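Local coordinates for protein immunomodulatory active chitinase (Trichuris suis, PDB 6G9C) that probably hydrolyses chitin as a secreted family 18 glycoside hydrolase and has immunomodulatory activity, at residues A117-K120 / K121-A124; D345-E348 / S349-K353; L390-L393 / M394-L398. All coordinates share one frame; numbering follows the deposited sequence.

All three contacts are local helix turns in the TIM barrel characteristic of family 18 glycoside hydrolases. Contact 1 lies across the chain's centre from the other two: its centre is about 38 Å from that of contact 2 and about 37 Å from that of contact 3. It also lies next to Trp152, part of the DGFDLDWE stretch that matches the family's DxxDxDxE active-site signature. Contacts 2 and 3 have centres about 10 Å apart and touch directly. Leu390 and Leu393 of contact 3 pack on Val347 and Met350 of contact 2, with Met350 CB 3.5 Å from Leu393 CD1, so the start of helix 347-360 rests against helix 392-398.

Contact 1: A117-K120 / K121-A124; sequences ATFK and KMAA
The short helix 117-122, which follows barrel strand 104-110, carries this contact, with Phe119 and Met122 side by side on its buried flank. The methyl CE of Met122 reaches the edge of the Phe119 ring, close to the ring plane, 4.0 Å from CD1. Met122 gets there because its CG stands anti to the backbone N (chi1 179°) and the chain then bends at chi2 and chi3, bringing CE to the CD1 edge of the ring. In the family 18 barrel this flank packs on strand 64-72 through Leu72. Phe119 also stacks on Trp152, at a variable position of the stretch that matches the family's DxxDxDxE signature, while Met122 touches Phe76 of a loop and Leu166 of helix 160-181. Three backbone bonds hold the turn: Met122 N to Thr118 O at 2.8 Å, Ala123 N to Phe119 O at 2.9 Å and the longer Lys121 N to Ala117 O at 3.3 Å. CG of Lys121 lies beside Ala117 O, at 3.6 Å, before its extended chain leads away. Lys120 leaves the helix in another direction and forms salt bridges with Asp159 and Glu156. Arg129 of helix 126-142 binds Ala123 O, and Asn128 binds Lys121 O.

Contact 2: D345-E348 / S349-K353; sequences DDVE and SMKAK
Ser349 and Asp346 hydrogen-bond reciprocally as a capping box at the start of helix 347-360. Asp346 is the N-cap: its OD1 accepts from Ser349 N at 2.9 Å, nearly in line with the C-O bond, and in return Ser349 OG accepts from Asp346 N at 2.8 Å. Both side chains place their first atom beyond CB between the backbone N and the carbonyl carbon (chi1 70° for Asp346, 71° for Ser349), which folds each polar group back onto the main chain. The other oxygen of the cap, Asp346 OD2, forms a salt bridge with Arg324 of strand 323-327.

The charged contacts fall into two groups. Asp345 OD2 takes two donors from opposite faces of its carboxylate plane: Ser349 OG at 2.7 Å on the anti side and Lys353 NZ at 2.6 Å on the syn side. Lys353 spans a full helical turn from Ser349 with its chain extended, crossing Asp345 at about a right angle, and its NZ also binds Ser234 O. On the exposed flank Glu348 and Lys351 run alongside each other, and their salt bridge is longer, 3.2 Å from OE1 to NZ. A water gives a hydrogen to Glu348 OE1 and accepts one from Lys351 NZ, bridging the same two atoms.

Main-chain bonds complete the first turn, among them Met350 N to Asp346 O at 2.8 Å and Lys351 N to Val347 O. Since the Ser349 hydroxyl donates a hydrogen bond to Asp345 OD2 while accepting from Asp346 N, it is fixed in rotation. The buried Asp345 carboxylate, gripped by a lysine and a hydroxyl, is probably kept ionised, and Asp345 and Asp346 should interact favourably with the dipole of helix 347-360.

Contact 3: L390-L393 / M394-L398; sequences LISL and MQEIL
Ile391 turns its CG2 branch anti to the backbone N, while Met394 runs nearly straight through chi2 (-162°) and bends only at chi3 (-62°); the two side chains therefore lie alongside each other, with Ile391 CG2 and Met394 CE 4.0 Å apart. Leu393 and Ile397, four residues apart, also lie side by side, and Ile397 CD1 comes to 4.1 Å from Leu393 CB. The extended chain of Glu396 passes back by Ser392, bringing OE2 to 3.4 Å from Ser392 CB, while its OE1 lies beside Leu393 CD2. The polar end of Glu396 is held by a salt bridge to Lys386, and Ser392 OG is bonded to Tyr388 O.

In the backbone, Met394 N donates to Ile391 O, an i to i+3 bond of 3.1 Å, from well above the carbonyl plane. A water bridges Ile391 O (2.7 Å) and Gln395 N (2.9 Å), where a direct i to i+4 bond would otherwise run. Bonds of the i to i+4 kind follow, Glu396 N to Ser392 O and Ile397 N to Leu393 O. Ile391 and Met394 pack on strands 34-40 and 364-368, and Ile397 on Ile354 of helix 347-360. Helix 392-398 thus lies over the seam where the first and last strands meet, as the closing helix of a TIM barrel does.

Contact 1: A117-K120 / K121-A124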
# COMPACT_ATOMS: atom_id res chain seq x y z
N ALA A 117 -13.75 -6.69 -31.20
CA ALA A 117 -13.17 -7.73 -32.04
C ALA A 117 -12.32 -8.71 -31.23
O ALA A 117 -12.48 -9.94 -31.35
CB ALA A 117 -12.33 -7.11 -33.16
N THR A 118 -11.41 -8.19 -30.41
CA THR A 118 -10.55 -9.07 -29.63
C THR A 118 -11.33 -9.77 -28.52
O THR A 118 -11.13 -10.97 -28.28
CB THR A 118 -9.37 -8.29 -29.04
OG1 THR A 118 -8.73 -7.55 -30.09
CG2 THR A 118 -8.35 -9.24 -28.40
N PHE A 119 -12.22 -9.04 -27.83
CA PHE A 119 -13.06 -9.68 -26.81
C PHE A 119 -13.78 -10.90 -27.39
O PHE A 119 -13.79 -11.97 -26.79
CB PHE A 119 -14.09 -8.69 -26.26
CG PHE A 119 -13.60 -7.86 -25.10
CD1 PHE A 119 -12.96 -8.45 -24.02
CD2 PHE A 119 -13.80 -6.49 -25.09
CE1 PHE A 119 -12.53 -7.68 -22.95
CE2 PHE A 119 -13.38 -5.71 -24.02
CZ PHE A 119 -12.74 -6.30 -22.95
N LYS A 120 -14.38 -10.73 -28.58
CA LYS A 120 -15.15 -11.79 -29.21
C LYS A 120 -14.31 -13.03 -29.44
O LYS A 120 -14.76 -14.16 -29.20
CB LYS A 120 -15.72 -11.29 -30.55
CG LYS A 120 -16.94 -10.40 -30.43
CD LYS A 120 -17.41 -9.95 -31.81
CE LYS A 120 -18.77 -9.25 -31.73
NZ LYS A 120 -19.90 -10.20 -31.56
N LYS A 121 -13.08 -12.85 -29.94
CA LYS A 121 -12.19 -13.98 -30.17
C LYS A 121 -11.73 -14.59 -28.85
O LYS A 121 -11.73 -15.82 -28.68
CB LYS A 121 -10.99 -13.55 -31.01
CG LYS A 121 -11.32 -13.12 -32.43
CD LYS A 121 -10.05 -12.88 -33.23
CE LYS A 121 -10.37 -12.13 -34.52
NZ LYS A 121 -9.26 -12.24 -35.52
N MET A 122 -11.34 -13.74 -27.89
CA MET A 122 -10.82 -14.23 -26.62
C MET A 122 -11.83 -15.09 -25.88
O MET A 122 -11.48 -16.11 -25.28
CB MET A 122 -10.40 -13.04 -25.74
CG MET A 122 -9.85 -13.43 -24.38
SD MET A 122 -11.13 -13.55 -23.12
CE MET A 122 -11.30 -11.80 -22.70
N ALA A 123 -13.10 -14.69 -25.89
CA ALA A 123 -14.12 -15.41 -25.15
C ALA A 123 -14.61 -16.67 -25.86
O ALA A 123 -15.36 -17.45 -25.26
CB ALA A 123 -15.31 -14.49 -24.88
N ALA A 124 -14.18 -16.91 -27.11
CA ALA A 124 -14.81 -17.93 -27.95
C ALA A 124 -14.57 -19.35 -27.46
O ALA A 124 -15.37 -20.24 -27.77
CB ALA A 124 -14.31 -17.79 -29.39

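Contact 2: D345-E348 / S349-K353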
# COMPACT_ATOMS: atom_id res chain seq x y z
N ASP A 345 -24.84 17.25 -16.70
CA ASP A 345 -25.29 17.01 -15.33
C ASP A 345 -24.59 17.96 -14.37
O ASP A 345 -23.43 18.36 -14.58
CB ASP A 345 -25.05 15.54 -14.92
CG ASP A 345 -26.19 14.63 -15.36
OD1 ASP A 345 -26.17 14.18 -16.53
OD2 ASP A 345 -27.12 14.41 -14.55
N ASP A 346 -25.30 18.35 -13.32
CA ASP A 346 -24.76 19.35 -12.41
C ASP A 346 -25.17 18.98 -10.99
O ASP A 346 -25.66 17.87 -10.73
CB ASP A 346 -25.22 20.76 -12.84
CG ASP A 346 -26.72 21.02 -12.63
OD1 ASP A 346 -27.48 20.09 -12.26
OD2 ASP A 346 -27.14 22.18 -12.83
N VAL A 347 -24.98 19.91 -10.05
CA VAL A 347 -25.27 19.59 -8.65
C VAL A 347 -26.74 19.25 -8.47
O VAL A 347 -27.09 18.30 -7.76
CB VAL A 347 -24.84 20.74 -7.72
CG1 VAL A 347 -25.31 20.44 -6.32
CG2 VAL A 347 -23.32 20.89 -7.72
N GLU A 348 -27.63 20.01 -9.11
CA GLU A 348 -29.06 19.72 -8.96
C GLU A 348 -29.42 18.37 -9.57
O GLU A 348 -30.21 17.62 -8.98
CB GLU A 348 -29.90 20.83 -9.59
CG GLU A 348 -29.72 22.22 -8.95
CD GLU A 348 -30.35 22.35 -7.57
OE1 GLU A 348 -30.77 21.32 -6.99
OE2 GLU A 348 -30.43 23.49 -7.06
N SER A 349 -28.89 18.04 -10.75
CA SER A 349 -29.25 16.75 -11.35
C SER A 349 -28.64 15.60 -10.56
O SER A 349 -29.28 14.56 -10.37
CB SER A 349 -28.83 16.69 -12.83
OG SER A 349 -27.43 16.60 -13.00
N MET A 350 -27.42 15.78 -10.07
CA MET A 350 -26.80 14.75 -9.24
C MET A 350 -27.56 14.57 -7.93
O MET A 350 -27.73 13.44 -7.46
CB MET A 350 -25.34 15.10 -8.94
CG MET A 350 -24.46 15.14 -10.16
SD MET A 350 -23.99 13.49 -10.68
CE MET A 350 -22.24 13.57 -10.34
N LYS A 351 -28.02 15.68 -7.35
CA LYS A 351 -28.80 15.62 -6.12
C LYS A 351 -30.06 14.80 -6.32
O LYS A 351 -30.41 13.95 -5.49
CB LYS A 351 -29.18 17.04 -5.66
CG LYS A 351 -28.50 17.52 -4.43
CD LYS A 351 -28.83 19.01 -4.17
CE LYS A 351 -30.33 19.28 -4.13
NZ LYS A 351 -30.64 20.73 -3.86
N ALA A 352 -30.78 15.07 -7.41
CA ALA A 352 -32.02 14.35 -7.66
C ALA A 352 -31.74 12.87 -7.88
O ALA A 352 -32.43 12.01 -7.31
CB ALA A 352 -32.74 14.96 -8.86
N LYS A 353 -30.71 12.55 -8.67
CA LYS A 353 -30.40 11.16 -8.99
C LYS A 353 -29.92 10.39 -7.75
O LYS A 353 -30.37 9.26 -7.50
CB LYS A 353 -29.34 11.11 -10.09
CG LYS A 353 -29.88 11.56 -11.45
CD LYS A 353 -28.76 11.66 -12.48
CE LYS A 353 -29.33 11.85 -13.87
NZ LYS A 353 -28.25 12.07 -14.88
O HOH W 1 -33.04 20.85 -5.91

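Contact 3: L390-L393 / M394-L398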
# COMPACT_ATOMS: atom_id res chain seq x y z
N LEU A 390 -19.59 17.99 -7.82
CA LEU A 390 -20.48 16.91 -8.24
C LEU A 390 -20.21 15.62 -7.47
O LEU A 390 -21.13 15.05 -6.86
CB LEU A 390 -20.33 16.65 -9.75
CG LEU A 390 -20.59 17.82 -10.69
CD1 LEU A 390 -20.73 17.33 -12.12
CD2 LEU A 390 -21.82 18.57 -10.25
N ILE A 391 -18.97 15.15 -7.48
CA ILE A 391 -18.69 13.81 -6.97
C ILE A 391 -18.83 13.75 -5.44
O ILE A 391 -19.23 12.71 -4.90
CB ILE A 391 -17.31 13.35 -7.47
CG1 ILE A 391 -17.33 13.30 -9.00
CG2 ILE A 391 -16.95 11.96 -6.94
CD1 ILE A 391 -15.99 13.03 -9.62
N SER A 392 -18.56 14.86 -4.73
CA SER A 392 -18.76 14.90 -3.28
C SER A 392 -20.17 14.50 -2.86
O SER A 392 -20.36 14.09 -1.71
CB SER A 392 -18.50 16.31 -2.72
OG SER A 392 -17.20 16.75 -3.01
N LEU A 393 -21.16 14.66 -3.75
CA LEU A 393 -22.54 14.39 -3.39
C LEU A 393 -22.78 12.92 -3.05
O LEU A 393 -23.74 12.61 -2.34
CB LEU A 393 -23.48 14.81 -4.53
CG LEU A 393 -23.55 16.34 -4.72
CD1 LEU A 393 -24.30 16.70 -5.99
CD2 LEU A 393 -24.20 16.99 -3.52
N MET A 394 -21.95 12.01 -3.57
CA MET A 394 -22.11 10.60 -3.23
C MET A 394 -21.87 10.36 -1.74
O MET A 394 -22.74 9.86 -1.02
CB MET A 394 -21.16 9.73 -4.08
CG MET A 394 -21.53 9.65 -5.55
SD MET A 394 -20.73 8.25 -6.37
CE MET A 394 -19.01 8.66 -6.18
N GLN A 395 -20.68 10.74 -1.26
CA GLN A 395 -20.39 10.65 0.17
C GLN A 395 -21.42 11.42 1.00
O GLN A 395 -21.88 10.93 2.04
CB GLN A 395 -18.99 11.20 0.43
CG GLN A 395 -18.18 10.41 1.42
CD GLN A 395 -18.75 10.47 2.80
OE1 GLN A 395 -19.30 11.49 3.21
NE2 GLN A 395 -18.62 9.37 3.54
N GLU A 396 -21.78 12.63 0.57
CA GLU A 396 -22.61 13.49 1.41
C GLU A 396 -24.01 12.95 1.57
O GLU A 396 -24.62 13.12 2.64
CB GLU A 396 -22.68 14.90 0.84
CG GLU A 396 -21.40 15.69 0.98
CD GLU A 396 -21.43 16.96 0.16
OE1 GLU A 396 -22.54 17.42 -0.20
OE2 GLU A 396 -20.34 17.51 -0.12
N ILE A 397 -24.54 12.29 0.55
CA ILE A 397 -25.92 11.82 0.55
C ILE A 397 -26.00 10.33 0.88
O ILE A 397 -26.83 9.92 1.68
CB ILE A 397 -26.60 12.13 -0.80
CG1 ILE A 397 -26.62 13.65 -1.05
CG2 ILE A 397 -28.00 11.55 -0.84
CD1 ILE A 397 -26.99 14.04 -2.48
N LEU A 398 -25.14 9.51 0.27
CA LEU A 398 -25.19 8.08 0.53
C LEU A 398 -24.39 7.67 1.76
O LEU A 398 -24.54 6.54 2.23
CB LEU A 398 -24.69 7.29 -0.69
CG LEU A 398 -25.46 7.53 -1.99
CD1 LEU A 398 -24.82 6.79 -3.14
CD2 LEU A 398 -26.93 7.15 -1.84
O HOH W 2 -18.31 11.52 -2.71